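Local atomic coordinates of endosialidase (Enterobacteria phage phi92, PDB entry 4HIZ), a protein that cleaves internal alpha-2,8 and alpha-2,9 linkages of sialic acid polymers, as an endosialidase of a bacteriophage. Residues A[279-284]-A[311-316]; A[405-410]-A[438-443]; A[482-487]-A[522-527]. One frame throughout, in Å; residues are numbered along the deposited sequence.

Overall arrangement
All three contacts lie in the catalytic beta propeller and follow one another along the chain, so none nests in or crosses another. Contact 1 comes first. It closes a loop of 26 residues between the loop after strand 272-275 and the turn after strand 304-311. Contact 2 pairs strand 407-413 with 435-442 across 27 intervening residues, and contact 3 pairs 483-490 with 516-523 across 34. Contact 1 stands apart, its centre about 32 Å from that of contact 2 and about 38 Å from that of contact 3. Contacts 2 and 3 are neighbours, with centres about 13 Å apart. Their sheets pack through Tyr409 and Met438 of contact 2 against Leu484 and Leu522 of contact 3.

Contact 1 of 3, residues A[279-284]-A[311-316]; sequences VAYSTN and NGDISP
Tyr281 and Ile314 cross at about a right angle at the surface of the propeller. Tyr281 OH lies 3.9 Å from Ile314 CD1. Asp313 meets the same ring differently. Asp313 CG sits at the ring edge, in plane, 3.9 Å from Tyr281 CE1, and the carboxylate plane is turned 76° from the ring. Tyr281 CG lies anti to the backbone N (chi1 -178°), and the ring extends from there.

Ile314 lies against the backbone of the facing loop. Ile314 CG1 comes 3.3 Å from Ser282 O, while its CG2 branch meets Thr283 O at 3.5 Å. These are van der Waals contacts. The two segments bury 204 Å².

Each loop has a polar side chain bonded to its own backbone. Ser282 OG accepts from Asn284 N in an ST turn. Asn311 OD1 takes two bonds, from Asp313 N in an Asx turn and from Ile314 N on a lone pair. Asn311 ND2 in turn donates to Ile314 O, which ties the amide down at both ends.

Thr290 OG1 bonds Asp313 OD2, and Arg171 makes a cation-pi contact with Tyr281. The contact thus joins the loop between strands 272-275 and 291-297 to the turn linking strands 304-311 and 318-324.

Contact 2 of 3, residues A[405-410]-A[438-443]; sequences GDYLYI and MCKINV
Tyr407, Tyr409 and Lys440 form a cluster on one face of the paired strands. Lys440 has CG anti to the backbone N (chi1 -175°), and its chain runs extended past both rings. Its CE lies 3.7 Å from the Tyr407 centroid, a CH-pi contact, and NZ makes a cation-pi contact at 4.7 Å over the same face. Lys440 CG lies above the centre of the Tyr409 ring. The two side chains run side by side, and NZ donates to Tyr409 OH at 3.0 Å. At the edge of the Tyr409 ring, in plane, Met438 SD comes 3.9 Å from CD2, a Met-aromatic contact.

Backbone bonds join the strands as antiparallel neighbours in a mixed sheet within the beta-propeller domain. Leu408 pairs with Ile441 and Ile410 with Cys439, both hydrogen-bonded pairs. Past the strand end, Val443 N donates to Asp406 O at 2.9 Å.

Apolar contacts line the other face. Leu408 CG meets Val443 CG1 at 3.6 Å, and Ile410 CB touches Cys439 SG. Leu375 of strand 374-378 packs on Leu408 and Ile441.

Asn442 ND2 donates to two waters, one bound to Asp406 OD2 and the other to Tyr407 OH. Asn442 OD1 accepts from Ser445 N and bonds Ser444 OG.

Contact 3 of 3, residues A[482-487]-A[522-527]; sequences GWLYYI and LKITEH
Gly482 and Trp483 meet residues 522-527 where an antiparallel strand pair runs out into a loop, near a subunit interface of the trimer. Leu484 and Leu522 form a hydrogen-bonded pair, with N to O distances of 2.9 Å from Leu484 N to Leu522 O and 2.8 Å from Leu522 N to Leu484 O. Trp483 and Lys523 form the adjoining non-hydrogen-bonded pair.

Beyond the strand, Gly482 O accepts two bonds. Ile524 N (3.0 Å) and His527 NE2 (2.9 Å) reach Gly482 O from opposite faces of its carbonyl plane. The oxygen lies in the plane of the imidazole, which fixes how that ring is turned. NE2 is thus the protonated nitrogen in this bond.

The sheet here has four strands in the order 71-75, 516-523, 483-490 and 473-480, the form of a propeller blade. On one side of it Trp483 receives His527 in a T-shaped (edge-to-face) pair. His527 CE1 lies over the indole face, offset toward the rim, 3.3 Å from Trp483 CZ2, and the planes stand at 69°. Lys523 CG lies over one face of the His527 ring. Lys523 N sits 3.4 Å from Trp483 CZ3.

On the other side, Leu484 CB packs on Ile524 CG2 at 3.7 Å. Tyr409 lies against both Leu484 and Leu522.

Lys523 NZ donates to Thr525 O and forms a salt bridge with Asp42 of the second subunit. The same Asp42 accepts from His527 N.

Contact 1 of 3, residues A[279-284]-A[311-316]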
loop_
_atom_site.group_PDB
_atom_site.type_symbol
_atom_site.label_atom_id
_atom_site.label_comp_id
_atom_site.label_asym_id
_atom_site.label_seq_id
_atom_site.Cartn_x
_atom_site.Cartn_y
_atom_site.Cartn_z
ATOM N N VAL A 279 8.605 -41.599 4.323
ATOM C CA VAL A 279 7.694 -40.571 4.820
ATOM C C VAL A 279 6.804 -40.177 3.649
ATOM O O VAL A 279 7.167 -39.336 2.838
ATOM C CB VAL A 279 8.465 -39.392 5.398
ATOM C CG1 VAL A 279 7.468 -38.322 5.919
ATOM C CG2 VAL A 279 9.370 -39.915 6.523
ATOM N N ALA A 280 5.666 -40.859 3.534
ATOM C CA ALA A 280 4.822 -40.778 2.336
ATOM C C ALA A 280 3.523 -41.507 2.621
ATOM O O ALA A 280 3.447 -42.295 3.563
ATOM C CB ALA A 280 5.514 -41.439 1.133
ATOM N N TYR A 281 2.499 -41.223 1.825
ATOM C CA TYR A 281 1.293 -42.045 1.861
ATOM C C TYR A 281 1.662 -43.507 1.596
ATOM O O TYR A 281 2.523 -43.789 0.763
ATOM C CB TYR A 281 0.340 -41.588 0.776
ATOM C CG TYR A 281 -0.953 -42.366 0.795
ATOM C CD1 TYR A 281 -1.969 -41.997 1.659
ATOM C CD2 TYR A 281 -1.142 -43.475 -0.033
ATOM C CE1 TYR A 281 -3.181 -42.692 1.689
ATOM C CE2 TYR A 281 -2.339 -44.178 -0.005
ATOM C CZ TYR A 281 -3.346 -43.776 0.859
ATOM O OH TYR A 281 -4.543 -44.456 0.893
ATOM N N SER A 282 0.977 -44.407 2.301
ATOM C CA SER A 282 1.131 -45.850 2.069
ATOM C C SER A 282 -0.150 -46.523 2.559
ATOM O O SER A 282 -0.804 -46.036 3.484
ATOM C CB SER A 282 2.339 -46.365 2.845
ATOM O OG SER A 282 2.403 -47.797 2.687
ATOM N N THR A 283 -0.535 -47.643 1.946
ATOM C CA THR A 283 -1.634 -48.412 2.507
ATOM C C THR A 283 -1.183 -49.296 3.677
ATOM O O THR A 283 -2.010 -49.913 4.349
ATOM C CB THR A 283 -2.351 -49.250 1.437
ATOM O OG1 THR A 283 -1.383 -50.033 0.745
ATOM C CG2 THR A 283 -3.054 -48.312 0.443
ATOM N N ASN A 284 0.130 -49.324 3.927
ATOM C CA ASN A 284 0.701 -49.956 5.117
ATOM C C ASN A 284 0.601 -49.002 6.287
ATOM O O ASN A 284 1.312 -47.991 6.292
ATOM C CB ASN A 284 2.167 -50.252 4.852
ATOM C CG ASN A 284 2.837 -51.029 5.983
ATOM O OD1 ASN A 284 2.393 -50.996 7.124
ATOM N ND2 ASN A 284 3.938 -51.719 5.666
ATOM N N ASN A 311 -0.429 -40.848 11.070
ATOM C CA ASN A 311 -1.138 -41.514 10.003
ATOM C C ASN A 311 -2.604 -41.454 10.399
ATOM O O ASN A 311 -2.995 -42.054 11.420
ATOM C CB ASN A 311 -0.670 -42.982 9.903
ATOM C CG ASN A 311 -1.762 -43.893 9.339
ATOM O OD1 ASN A 311 -2.531 -43.480 8.461
ATOM N ND2 ASN A 311 -1.838 -45.144 9.850
ATOM N N GLY A 312 -3.413 -40.721 9.620
ATOM C CA GLY A 312 -4.855 -40.692 9.833
ATOM C C GLY A 312 -5.632 -41.258 8.655
ATOM O O GLY A 312 -6.851 -41.063 8.562
ATOM N N ASP A 313 -4.929 -41.970 7.766
ATOM C CA ASP A 313 -5.496 -42.464 6.506
ATOM C C ASP A 313 -5.834 -43.947 6.576
ATOM O O ASP A 313 -6.832 -44.396 5.994
ATOM C CB ASP A 313 -4.522 -42.247 5.335
ATOM C CG ASP A 313 -4.527 -40.804 4.818
ATOM O OD1 ASP A 313 -5.507 -40.425 4.138
ATOM O OD2 ASP A 313 -3.555 -40.041 5.065
ATOM N N ILE A 314 -4.994 -44.702 7.278
ATOM C CA ILE A 314 -5.154 -46.167 7.337
ATOM C C ILE A 314 -5.350 -46.604 8.790
ATOM O O ILE A 314 -4.544 -46.272 9.643
ATOM C CB ILE A 314 -3.876 -46.878 6.830
ATOM C CG1 ILE A 314 -3.356 -46.265 5.518
ATOM C CG2 ILE A 314 -4.110 -48.396 6.708
ATOM C CD1 ILE A 314 -4.318 -46.349 4.331
ATOM N N SER A 315 -6.419 -47.327 9.102
ATOM C CA SER A 315 -6.525 -47.889 10.442
ATOM C C SER A 315 -5.591 -49.093 10.492
ATOM O O SER A 315 -5.540 -49.850 9.546
ATOM C CB SER A 315 -7.941 -48.366 10.761
ATOM O OG SER A 315 -8.789 -47.262 10.940
ATOM N N PRO A 316 -4.875 -49.281 11.601
ATOM C CA PRO A 316 -4.868 -48.490 12.839
ATOM C C PRO A 316 -4.038 -47.217 12.679
ATOM O O PRO A 316 -2.991 -47.243 12.041
ATOM C CB PRO A 316 -4.222 -49.445 13.853
ATOM C CG PRO A 316 -3.293 -50.283 13.007
ATOM C CD PRO A 316 -4.018 -50.478 11.692
#

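Contact 2 of 3, residues A[405-410]-A[438-443]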
loop_
_atom_site.group_PDB
_atom_site.type_symbol
_atom_site.label_atom_id
_atom_site.label_comp_id
_atom_site.label_asym_id
_atom_site.label_seq_id
_atom_site.Cartn_x
_atom_site.Cartn_y
_atom_site.Cartn_z
ATOM N N GLY A 405 7.595 -21.044 33.060
ATOM C CA GLY A 405 7.659 -21.486 34.439
ATOM C C GLY A 405 7.020 -22.853 34.575
ATOM O O GLY A 405 7.281 -23.762 33.776
ATOM N N ASP A 406 6.150 -22.988 35.570
ATOM C CA ASP A 406 5.558 -24.272 35.895
ATOM C C ASP A 406 4.420 -24.673 34.955
ATOM O O ASP A 406 3.888 -25.779 35.075
ATOM C CB ASP A 406 5.002 -24.244 37.320
ATOM C CG ASP A 406 6.092 -24.244 38.399
ATOM O OD1 ASP A 406 7.267 -24.583 38.116
ATOM O OD2 ASP A 406 5.749 -23.929 39.561
ATOM N N TYR A 407 4.040 -23.782 34.044
ATOM C CA TYR A 407 2.805 -23.966 33.288
ATOM C C TYR A 407 2.987 -24.135 31.801
ATOM O O TYR A 407 3.852 -23.514 31.189
ATOM C CB TYR A 407 1.905 -22.726 33.478
ATOM C CG TYR A 407 1.469 -22.558 34.898
ATOM C CD1 TYR A 407 0.312 -23.176 35.372
ATOM C CD2 TYR A 407 2.206 -21.761 35.776
ATOM C CE1 TYR A 407 -0.103 -23.004 36.693
ATOM C CE2 TYR A 407 1.807 -21.586 37.092
ATOM C CZ TYR A 407 0.666 -22.219 37.547
ATOM O OH TYR A 407 0.295 -22.031 38.861
ATOM N N LEU A 408 2.117 -24.938 31.208
ATOM C CA LEU A 408 1.940 -24.911 29.764
ATOM C C LEU A 408 0.785 -23.977 29.476
ATOM O O LEU A 408 -0.301 -24.119 30.067
ATOM C CB LEU A 408 1.552 -26.308 29.236
ATOM C CG LEU A 408 2.605 -27.415 29.457
ATOM C CD1 LEU A 408 2.185 -28.660 28.691
ATOM C CD2 LEU A 408 3.977 -26.962 28.989
ATOM N N TYR A 409 1.008 -23.036 28.564
ATOM C CA TYR A 409 -0.072 -22.181 28.027
ATOM C C TYR A 409 -0.481 -22.809 26.703
ATOM O O TYR A 409 0.320 -22.837 25.749
ATOM C CB TYR A 409 0.429 -20.760 27.782
ATOM C CG TYR A 409 0.607 -19.917 29.006
ATOM C CD1 TYR A 409 1.703 -20.078 29.833
ATOM C CD2 TYR A 409 -0.292 -18.904 29.302
ATOM C CE1 TYR A 409 1.871 -19.264 30.935
ATOM C CE2 TYR A 409 -0.122 -18.104 30.391
ATOM C CZ TYR A 409 0.963 -18.281 31.202
ATOM O OH TYR A 409 1.143 -17.472 32.304
ATOM N N ILE A 410 -1.711 -23.344 26.660
ATOM C CA ILE A 410 -2.194 -24.154 25.541
ATOM C C ILE A 410 -3.379 -23.455 24.870
ATOM O O ILE A 410 -4.291 -23.040 25.575
ATOM C CB ILE A 410 -2.643 -25.555 26.032
ATOM C CG1 ILE A 410 -1.466 -26.236 26.745
ATOM C CG2 ILE A 410 -3.122 -26.395 24.844
ATOM C CD1 ILE A 410 -1.846 -27.564 27.424
ATOM N N MET A 438 -7.780 -20.599 25.600
ATOM C CA MET A 438 -6.464 -20.836 26.178
ATOM C C MET A 438 -6.700 -21.522 27.512
ATOM O O MET A 438 -7.610 -21.168 28.255
ATOM C CB MET A 438 -5.742 -19.500 26.396
ATOM C CG MET A 438 -4.317 -19.674 26.983
ATOM S SD MET A 438 -3.609 -18.054 27.405
ATOM C CE MET A 438 -4.456 -17.630 28.943
ATOM N N CYS A 439 -5.838 -22.474 27.859
ATOM C CA CYS A 439 -5.801 -22.961 29.239
ATOM C C CYS A 439 -4.361 -22.921 29.737
ATOM O O CYS A 439 -3.405 -22.776 28.945
ATOM C CB CYS A 439 -6.421 -24.371 29.398
ATOM S SG CYS A 439 -5.510 -25.716 28.612
ATOM N N LYS A 440 -4.222 -23.001 31.057
ATOM C CA LYS A 440 -2.922 -22.887 31.696
ATOM C C LYS A 440 -2.789 -24.092 32.635
ATOM O O LYS A 440 -3.466 -24.149 33.673
ATOM C CB LYS A 440 -2.880 -21.550 32.453
ATOM C CG LYS A 440 -1.554 -21.222 33.088
ATOM C CD LYS A 440 -1.605 -19.783 33.668
ATOM C CE LYS A 440 -0.343 -19.473 34.467
ATOM N NZ LYS A 440 -0.246 -18.048 34.907
ATOM N N ILE A 441 -1.935 -25.047 32.264
ATOM C CA ILE A 441 -1.830 -26.315 33.002
ATOM C C ILE A 441 -0.508 -26.369 33.756
ATOM O O ILE A 441 0.539 -26.202 33.149
ATOM C CB ILE A 441 -1.896 -27.542 32.044
ATOM C CG1 ILE A 441 -3.156 -27.514 31.171
ATOM C CG2 ILE A 441 -1.803 -28.878 32.843
ATOM C CD1 ILE A 441 -4.370 -27.360 31.938
ATOM N N ASN A 442 -0.564 -26.576 35.072
ATOM C CA ASN A 442 0.641 -26.753 35.870
ATOM C C ASN A 442 1.204 -28.145 35.594
ATOM O O ASN A 442 0.579 -29.165 35.952
ATOM C CB ASN A 442 0.319 -26.616 37.360
ATOM C CG ASN A 442 1.573 -26.553 38.217
ATOM O OD1 ASN A 442 2.576 -27.227 37.925
ATOM N ND2 ASN A 442 1.543 -25.714 39.262
ATOM N N VAL A 443 2.367 -28.203 34.943
ATOM C CA VAL A 443 2.995 -29.504 34.679
ATOM C C VAL A 443 4.183 -29.748 35.605
ATOM O O VAL A 443 4.783 -30.820 35.532
ATOM C CB VAL A 443 3.387 -29.679 33.194
ATOM C CG1 VAL A 443 2.113 -29.650 32.285
ATOM C CG2 VAL A 443 4.378 -28.592 32.773
HETATM O O HOH W 1 3.970 -25.958 41.227
HETATM O O HOH W 2 -1.155 -24.315 39.812
#

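Contact 3 of 3, residues A[482-487]-A[522-527]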
loop_
_atom_site.group_PDB
_atom_site.type_symbol
_atom_site.label_atom_id
_atom_site.label_comp_id
_atom_site.label_asym_id
_atom_site.label_seq_id
_atom_site.Cartn_x
_atom_site.Cartn_y
_atom_site.Cartn_z
ATOM N N GLY A 482 9.508 -11.380 27.302
ATOM C CA GLY A 482 8.315 -11.308 28.134
ATOM C C GLY A 482 6.975 -11.399 27.442
ATOM O O GLY A 482 5.954 -11.132 28.070
ATOM N N TRP A 483 6.975 -11.800 26.173
ATOM C CA TRP A 483 5.739 -11.936 25.428
ATOM C C TRP A 483 5.615 -13.327 24.814
ATOM O O TRP A 483 6.587 -13.895 24.293
ATOM C CB TRP A 483 5.726 -10.937 24.257
ATOM C CG TRP A 483 5.618 -9.482 24.572
ATOM C CD1 TRP A 483 6.565 -8.517 24.321
ATOM C CD2 TRP A 483 4.482 -8.813 25.121
ATOM N NE1 TRP A 483 6.065 -7.275 24.676
ATOM C CE2 TRP A 483 4.799 -7.437 25.197
ATOM C CE3 TRP A 483 3.233 -9.254 25.594
ATOM C CZ2 TRP A 483 3.888 -6.486 25.694
ATOM C CZ3 TRP A 483 2.321 -8.308 26.098
ATOM C CH2 TRP A 483 2.661 -6.936 26.144
ATOM N N LEU A 484 4.417 -13.889 24.885
ATOM C CA LEU A 484 4.106 -15.157 24.216
ATOM C C LEU A 484 3.160 -14.818 23.036
ATOM O O LEU A 484 2.347 -13.903 23.146
ATOM C CB LEU A 484 3.412 -16.064 25.235
ATOM C CG LEU A 484 2.826 -17.372 24.662
ATOM C CD1 LEU A 484 2.861 -18.489 25.753
ATOM C CD2 LEU A 484 1.390 -17.197 24.139
ATOM N N TYR A 485 3.290 -15.529 21.919
ATOM C CA TYR A 485 2.489 -15.277 20.717
ATOM C C TYR A 485 1.761 -16.557 20.310
ATOM O O TYR A 485 2.397 -17.590 20.077
ATOM C CB TYR A 485 3.376 -14.853 19.546
ATOM C CG TYR A 485 4.205 -13.629 19.898
ATOM C CD1 TYR A 485 5.431 -13.768 20.570
ATOM C CD2 TYR A 485 3.778 -12.338 19.572
ATOM C CE1 TYR A 485 6.202 -12.672 20.938
ATOM C CE2 TYR A 485 4.548 -11.249 19.918
ATOM C CZ TYR A 485 5.738 -11.414 20.587
ATOM O OH TYR A 485 6.496 -10.294 20.950
ATOM N N TYR A 486 0.433 -16.471 20.230
ATOM C CA TYR A 486 -0.337 -17.523 19.555
ATOM C C TYR A 486 -0.676 -16.951 18.197
ATOM O O TYR A 486 -1.406 -15.948 18.108
ATOM C CB TYR A 486 -1.597 -17.858 20.354
ATOM C CG TYR A 486 -2.627 -18.763 19.644
ATOM C CD1 TYR A 486 -2.238 -19.924 18.996
ATOM C CD2 TYR A 486 -3.991 -18.436 19.627
ATOM C CE1 TYR A 486 -3.143 -20.769 18.403
ATOM C CE2 TYR A 486 -4.934 -19.263 19.023
ATOM C CZ TYR A 486 -4.493 -20.433 18.404
ATOM O OH TYR A 486 -5.409 -21.259 17.795
ATOM N N ILE A 487 -0.156 -17.561 17.142
ATOM C CA ILE A 487 -0.259 -16.970 15.809
ATOM C C ILE A 487 -1.055 -17.969 14.994
ATOM O O ILE A 487 -0.688 -19.155 14.887
ATOM C CB ILE A 487 1.134 -16.724 15.187
ATOM C CG1 ILE A 487 1.977 -15.909 16.180
ATOM C CG2 ILE A 487 1.018 -15.991 13.812
ATOM C CD1 ILE A 487 3.346 -15.474 15.618
ATOM N N LEU A 522 0.578 -12.152 24.454
ATOM C CA LEU A 522 0.222 -12.287 25.866
ATOM C C LEU A 522 1.430 -12.013 26.769
ATOM O O LEU A 522 2.517 -12.633 26.613
ATOM C CB LEU A 522 -0.297 -13.725 26.148
ATOM C CG LEU A 522 -0.588 -14.016 27.630
ATOM C CD1 LEU A 522 -1.769 -13.189 28.129
ATOM C CD2 LEU A 522 -0.929 -15.516 27.802
ATOM N N LYS A 523 1.271 -11.102 27.727
ATOM C CA LYS A 523 2.334 -10.829 28.715
ATOM C C LYS A 523 2.569 -12.035 29.625
ATOM O O LYS A 523 1.631 -12.559 30.236
ATOM C CB LYS A 523 1.940 -9.591 29.540
ATOM C CG LYS A 523 2.831 -9.283 30.736
ATOM C CD LYS A 523 2.414 -7.908 31.287
ATOM C CE LYS A 523 3.267 -7.462 32.461
ATOM N NZ LYS A 523 3.221 -8.463 33.544
ATOM N N ILE A 524 3.825 -12.479 29.722
ATOM C CA ILE A 524 4.126 -13.676 30.505
ATOM C C ILE A 524 5.210 -13.462 31.582
ATOM O O ILE A 524 5.516 -14.387 32.331
ATOM C CB ILE A 524 4.554 -14.900 29.604
ATOM C CG1 ILE A 524 5.731 -14.492 28.701
ATOM C CG2 ILE A 524 3.304 -15.479 28.849
ATOM C CD1 ILE A 524 6.423 -15.610 27.984
ATOM N N THR A 525 5.784 -12.265 31.664
ATOM C CA THR A 525 6.721 -11.920 32.750
ATOM C C THR A 525 6.444 -10.483 33.176
ATOM O O THR A 525 5.663 -9.786 32.513
ATOM C CB THR A 525 8.238 -11.955 32.324
ATOM O OG1 THR A 525 8.528 -10.845 31.456
ATOM C CG2 THR A 525 8.620 -13.245 31.646
ATOM N N GLU A 526 7.104 -10.017 34.234
ATOM C CA GLU A 526 7.010 -8.595 34.571
ATOM C C GLU A 526 7.635 -7.781 33.446
ATOM O O GLU A 526 8.665 -8.177 32.888
ATOM C CB GLU A 526 7.707 -8.278 35.903
ATOM C CG GLU A 526 6.962 -8.899 37.074
ATOM C CD GLU A 526 7.382 -8.382 38.447
ATOM O OE1 GLU A 526 8.070 -7.340 38.541
ATOM O OE2 GLU A 526 7.017 -9.034 39.449
ATOM N N HIS A 527 7.011 -6.661 33.093
ATOM C CA HIS A 527 7.618 -5.766 32.122
ATOM C C HIS A 527 8.198 -4.547 32.840
ATOM O O HIS A 527 7.510 -3.535 33.037
ATOM C CB HIS A 527 6.579 -5.385 31.051
ATOM C CG HIS A 527 6.225 -6.524 30.154
ATOM N ND1 HIS A 527 5.272 -6.430 29.168
ATOM C CD2 HIS A 527 6.702 -7.795 30.104
ATOM C CE1 HIS A 527 5.171 -7.597 28.541
ATOM N NE2 HIS A 527 6.037 -8.438 29.083
#